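Local coordinates for protein broad specificity aminotransferase (Leishmania mexicana, PDB 4WB0) that probably transfers amino groups between amino acids such as aspartate and 2-oxo acids such as 2-oxoglutarate, using pyridoxal 5'-phosphate, and works as a homodimer, at residues B[103-108]-B[282-287]; B[248-253]-B[273-278]. All blocks are in the same frame, centred on the assembly; numbering follows the deposited sequence.

Contact 1: B[103-108]-B[282-287]; sequences NLVAVQ and ADVKSV
V105 meets K285 where helix 278-293 lies along strand 104-110, an outermost strand, within this chain, of the mixed sheet in the pyridoxal-phosphate-binding domain of an aminotransferase. Helix and strand run nearly parallel, their short axes 8.6 Å apart at a crossing angle of -19°. Valine suits the strand, being branched at CB and compact enough for a helix to come close. With V105 CG1 anti to the backbone N (chi1 -175°), that methyl reaches the helix and rests 4.0 Å from K285 CB. The same methyl lies 4.4 Å from V284 CG1, and V284 in turn packs on W15 of the neighbouring subunit. V107, two residues on, faces the helix as well, where M288 touches both valines. A106 points the other way, its small methyl fitting against I87 and V91 of helix 84-95. On the helix itself, S286 OG bonds back to D283 O (2.8 Å) and also pairs with R21 N of the neighbouring subunit. K285 brings aliphatic length and a charged end to the margin of this apolar seam. A bend at chi2 (84°) turns its chain toward the strand, leaving NZ 3.8 Å from A106 O, too long for a hydrogen bond.

Contact 2: B[248-253]-B[273-278]; sequences GIEVLL and LLLKDK
E250 OE2 is held by T12 OG1 of the neighbouring subunit and by a water that donates to it; the same water accepts from K276 N at 2.9 Å, tying the carboxylate to segment 273-278. The site lies at the open end of the beta hairpin formed by strands 252-256 and 268-274, within the large sheet of the aminotransferase fold. E250 CG stands anti to the carbonyl carbon (chi1 -72°), and the chain runs on extended across the L275 side chain at a slant; E250 OE2 comes within 3.2 Å of L275 CD1, tight packing of a carboxylate oxygen on a methyl and not a polar bond. E250 OE1 bonds T11 OG1 of the neighbouring subunit, whose W15 also packs on E250, L273 and L275. Glutamate therefore supplies a long arm with two acceptors in a buried place. E250 is also the centre of an inverse gamma turn. Its CB lies 3.3 Å from L274 O, a buried carbonyl with no hydrogen-bond partner in the model.

Beyond the turn, L274 N donates to V251 O at 3.1 Å, with an N-H...O angle of 161°, and L273 CA adds a CH...O contact to the same oxygen. L252 and L273 form an antiparallel non-hydrogen-bonded pair with their side chains on the same face of the sheet. L274 meets V251 instead, its CD1 4.0 Å from V251 CB; Y95 of helix 84-95 touches both residues, so branched apolar groups suit these positions. Between the paired leucines, L252 CD1 lies 3.9 Å from L273 CB.

In the fold
Along the chain the segments come in the order 103-108, 248-253, 273-278, 282-287, so contact 2 falls within the span that contact 1 bridges. Their centres are about 10 Å apart. Strand 268-274 joins them: in the seven-stranded sheet it lies between strand 104-110 and strand 252-256, antiparallel to both, and soon leads into helix 278-293. Contact 1 is thus strand against helix, while contact 2 joins the ends of two hairpin strands and their adjoining loops; probable hydrogen bonds from L273 N to V105 O (2.8 Å) and from L275 N to N103 O (3.1 Å) link them. W15 of the neighbouring subunit touches residues in both, so this sheet margin is part of the dimer interface.

Contact 1: B[103-108]-B[282-287]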
loop_
_atom_site.group_PDB
_atom_site.type_symbol
_atom_site.label_atom_id
_atom_site.label_comp_id
_atom_site.label_asym_id
_atom_site.label_seq_id
_atom_site.Cartn_x
_atom_site.Cartn_y
_atom_site.Cartn_z
ATOM N N ASN B 103 0.263 7.424 -25.735
ATOM C CA ASN B 103 -0.412 8.620 -25.240
ATOM C C ASN B 103 -1.103 8.418 -23.900
ATOM O O ASN B 103 -2.206 8.932 -23.677
ATOM C CB ASN B 103 -1.452 9.093 -26.252
ATOM C CG ASN B 103 -0.832 9.524 -27.559
ATOM O OD1 ASN B 103 -0.437 10.681 -27.721
ATOM N ND2 ASN B 103 -0.737 8.594 -28.499
ATOM N N LEU B 104 -0.489 7.657 -23.007
ATOM C CA LEU B 104 -1.041 7.566 -21.684
ATOM C C LEU B 104 0.033 7.578 -20.615
ATOM O O LEU B 104 1.210 7.305 -20.865
ATOM C CB LEU B 104 -1.907 6.318 -21.555
ATOM C CG LEU B 104 -1.261 4.941 -21.616
ATOM C CD1 LEU B 104 -0.485 4.536 -20.402
ATOM C CD2 LEU B 104 -2.389 3.919 -21.872
ATOM N N VAL B 105 -0.406 7.922 -19.416
ATOM C CA VAL B 105 0.432 7.839 -18.224
ATOM C C VAL B 105 -0.167 6.784 -17.307
ATOM O O VAL B 105 -1.391 6.792 -17.054
ATOM C CB VAL B 105 0.529 9.204 -17.486
ATOM C CG1 VAL B 105 1.511 9.127 -16.310
ATOM C CG2 VAL B 105 0.976 10.227 -18.393
ATOM N N ALA B 106 0.672 5.888 -16.781
ATOM C CA ALA B 106 0.182 4.833 -15.925
ATOM C C ALA B 106 1.208 4.414 -14.844
ATOM O O ALA B 106 2.437 4.423 -15.086
ATOM C CB ALA B 106 -0.232 3.598 -16.755
ATOM N N VAL B 107 0.691 4.074 -13.674
ATOM C CA VAL B 107 1.518 3.495 -12.609
ATOM C C VAL B 107 0.899 2.247 -12.025
ATOM O O VAL B 107 -0.304 2.002 -12.145
ATOM C CB VAL B 107 1.779 4.501 -11.436
ATOM C CG1 VAL B 107 2.459 5.743 -11.935
ATOM C CG2 VAL B 107 0.496 4.869 -10.791
ATOM N N GLN B 108 1.738 1.473 -11.332
ATOM C CA GLN B 108 1.283 0.335 -10.593
ATOM C C GLN B 108 0.646 0.858 -9.296
ATOM O O GLN B 108 1.118 1.840 -8.748
ATOM C CB GLN B 108 2.477 -0.596 -10.307
ATOM C CG GLN B 108 2.109 -1.846 -9.468
ATOM C CD GLN B 108 3.328 -2.721 -9.234
ATOM O OE1 GLN B 108 4.288 -2.681 -10.010
ATOM N NE2 GLN B 108 3.306 -3.476 -8.170
ATOM N N ALA B 282 4.400 13.960 -18.284
ATOM C CA ALA B 282 5.483 13.842 -17.317
ATOM C C ALA B 282 5.158 14.608 -16.036
ATOM O O ALA B 282 5.569 14.216 -14.961
ATOM C CB ALA B 282 6.793 14.335 -17.937
ATOM N N ASP B 283 4.444 15.726 -16.158
ATOM C CA ASP B 283 3.964 16.432 -14.972
ATOM C C ASP B 283 2.964 15.602 -14.197
ATOM O O ASP B 283 3.043 15.475 -12.959
ATOM C CB ASP B 283 3.340 17.759 -15.352
ATOM C CG ASP B 283 4.369 18.758 -15.860
ATOM O OD1 ASP B 283 5.576 18.535 -15.623
ATOM O OD2 ASP B 283 3.970 19.756 -16.494
ATOM N N VAL B 284 2.017 15.003 -14.905
ATOM C CA VAL B 284 1.065 14.136 -14.210
ATOM C C VAL B 284 1.809 13.026 -13.497
ATOM O O VAL B 284 1.513 12.717 -12.329
ATOM C CB VAL B 284 0.014 13.573 -15.182
ATOM C CG1 VAL B 284 -0.779 12.455 -14.518
ATOM C CG2 VAL B 284 -0.899 14.724 -15.658
ATOM N N LYS B 285 2.805 12.461 -14.176
ATOM C CA LYS B 285 3.580 11.375 -13.608
ATOM C C LYS B 285 4.211 11.860 -12.308
ATOM O O LYS B 285 4.250 11.136 -11.312
ATOM C CB LYS B 285 4.648 10.911 -14.589
ATOM C CG LYS B 285 5.614 9.887 -14.043
ATOM C CD LYS B 285 5.093 8.523 -14.134
ATOM C CE LYS B 285 6.242 7.526 -14.082
ATOM N NZ LYS B 285 5.745 6.277 -14.654
ATOM N N SER B 286 4.718 13.089 -12.314
ATOM C CA SER B 286 5.498 13.520 -11.180
ATOM C C SER B 286 4.590 13.683 -9.965
ATOM O O SER B 286 5.040 13.478 -8.857
ATOM C CB SER B 286 6.233 14.820 -11.471
ATOM O OG SER B 286 5.354 15.928 -11.524
ATOM N N VAL B 287 3.322 14.061 -10.190
ATOM C CA VAL B 287 2.355 14.163 -9.094
ATOM C C VAL B 287 1.991 12.755 -8.588
ATOM O O VAL B 287 1.992 12.522 -7.356
ATOM C CB VAL B 287 1.096 14.992 -9.531
ATOM C CG1 VAL B 287 0.007 14.949 -8.439
ATOM C CG2 VAL B 287 1.474 16.405 -9.872
#

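Contact 2: B[248-253]-B[273-278]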
loop_
_atom_site.group_PDB
_atom_site.type_symbol
_atom_site.label_atom_id
_atom_site.label_comp_id
_atom_site.label_asym_id
_atom_site.label_seq_id
_atom_site.Cartn_x
_atom_site.Cartn_y
_atom_site.Cartn_z
ATOM N N GLY B 248 -12.431 10.194 -27.737
ATOM C CA GLY B 248 -11.553 11.300 -27.368
ATOM C C GLY B 248 -11.631 11.716 -25.901
ATOM O O GLY B 248 -11.173 12.792 -25.518
ATOM N N ILE B 249 -12.204 10.870 -25.055
ATOM C CA ILE B 249 -12.375 11.223 -23.670
ATOM C C ILE B 249 -11.049 10.966 -22.940
ATOM O O ILE B 249 -10.410 9.972 -23.186
ATOM C CB ILE B 249 -13.535 10.429 -23.076
ATOM C CG1 ILE B 249 -14.840 10.984 -23.658
ATOM C CG2 ILE B 249 -13.537 10.521 -21.559
ATOM C CD1 ILE B 249 -16.057 10.286 -23.235
ATOM N N GLU B 250 -10.636 11.871 -22.054
ATOM C CA GLU B 250 -9.422 11.649 -21.257
ATOM C C GLU B 250 -9.717 10.765 -20.046
ATOM O O GLU B 250 -9.975 11.253 -18.938
ATOM C CB GLU B 250 -8.825 12.984 -20.826
ATOM C CG GLU B 250 -8.192 13.707 -21.988
ATOM C CD GLU B 250 -7.989 15.181 -21.733
ATOM O OE1 GLU B 250 -8.823 15.800 -21.021
ATOM O OE2 GLU B 250 -6.986 15.713 -22.263
ATOM N N VAL B 251 -9.689 9.450 -20.280
ATOM C CA VAL B 251 -10.210 8.480 -19.339
ATOM C C VAL B 251 -9.222 8.310 -18.203
ATOM O O VAL B 251 -8.073 8.024 -18.480
ATOM C CB VAL B 251 -10.438 7.096 -20.001
ATOM C CG1 VAL B 251 -10.778 6.066 -18.976
ATOM C CG2 VAL B 251 -11.577 7.146 -21.049
ATOM N N LEU B 252 -9.657 8.523 -16.957
ATOM C CA LEU B 252 -8.882 8.083 -15.785
ATOM C C LEU B 252 -9.458 6.707 -15.397
ATOM O O LEU B 252 -10.685 6.551 -15.321
ATOM C CB LEU B 252 -8.981 9.098 -14.629
ATOM C CG LEU B 252 -8.018 8.771 -13.462
ATOM C CD1 LEU B 252 -6.546 8.928 -13.912
ATOM C CD2 LEU B 252 -8.414 9.634 -12.242
ATOM N N LEU B 253 -8.609 5.702 -15.239
ATOM C CA LEU B 253 -9.067 4.297 -15.045
ATOM C C LEU B 253 -8.288 3.515 -13.964
ATOM O O LEU B 253 -7.049 3.450 -13.979
ATOM C CB LEU B 253 -8.979 3.559 -16.387
ATOM C CG LEU B 253 -9.661 2.176 -16.379
ATOM C CD1 LEU B 253 -10.259 1.963 -17.738
ATOM C CD2 LEU B 253 -8.667 1.073 -16.064
ATOM N N LEU B 273 -4.137 7.308 -17.199
ATOM C CA LEU B 273 -4.792 8.466 -17.733
ATOM C C LEU B 273 -4.440 8.604 -19.204
ATOM O O LEU B 273 -3.251 8.600 -19.565
ATOM C CB LEU B 273 -4.339 9.752 -17.012
ATOM C CG LEU B 273 -4.855 11.038 -17.609
ATOM C CD1 LEU B 273 -6.375 11.104 -17.322
ATOM C CD2 LEU B 273 -4.100 12.215 -17.033
ATOM N N LEU B 274 -5.477 8.751 -20.034
ATOM C CA LEU B 274 -5.296 9.014 -21.454
ATOM C C LEU B 274 -5.139 10.507 -21.642
ATOM O O LEU B 274 -6.060 11.272 -21.357
ATOM C CB LEU B 274 -6.483 8.509 -22.269
ATOM C CG LEU B 274 -6.741 7.019 -22.148
ATOM C CD1 LEU B 274 -7.912 6.656 -23.070
ATOM C CD2 LEU B 274 -5.511 6.214 -22.523
ATOM N N LEU B 275 -3.979 10.924 -22.104
ATOM C CA LEU B 275 -3.671 12.353 -22.200
ATOM C C LEU B 275 -2.690 12.626 -23.332
ATOM O O LEU B 275 -1.583 12.097 -23.300
ATOM C CB LEU B 275 -3.067 12.841 -20.891
ATOM C CG LEU B 275 -2.796 14.327 -20.771
ATOM C CD1 LEU B 275 -4.112 15.117 -20.895
ATOM C CD2 LEU B 275 -2.047 14.630 -19.443
ATOM N N LYS B 276 -3.076 13.466 -24.298
ATOM C CA LYS B 276 -2.291 13.662 -25.535
ATOM C C LYS B 276 -0.887 14.292 -25.362
ATOM O O LYS B 276 0.088 13.814 -25.953
ATOM C CB LYS B 276 -3.095 14.529 -26.525
ATOM N N ASP B 277 -0.770 15.370 -24.593
ATOM C CA ASP B 277 0.476 16.118 -24.615
ATOM C C ASP B 277 1.506 15.420 -23.786
ATOM O O ASP B 277 1.256 15.064 -22.614
ATOM C CB ASP B 277 0.295 17.553 -24.119
ATOM C CG ASP B 277 1.630 18.296 -23.992
ATOM O OD1 ASP B 277 2.297 18.541 -25.019
ATOM O OD2 ASP B 277 2.030 18.625 -22.861
ATOM N N LYS B 278 2.681 15.228 -24.369
ATOM C CA LYS B 278 3.726 14.446 -23.703
ATOM C C LYS B 278 4.359 15.176 -22.505
ATOM O O LYS B 278 4.705 14.548 -21.501
ATOM C CB LYS B 278 4.821 14.080 -24.704
ATOM C CG LYS B 278 5.890 13.146 -24.139
ATOM C CD LYS B 278 7.177 13.240 -24.960
ATOM C CE LYS B 278 8.366 12.604 -24.237
ATOM N NZ LYS B 278 9.656 13.002 -24.887
HETATM O O HOH W 1 -5.585 14.917 -24.209
#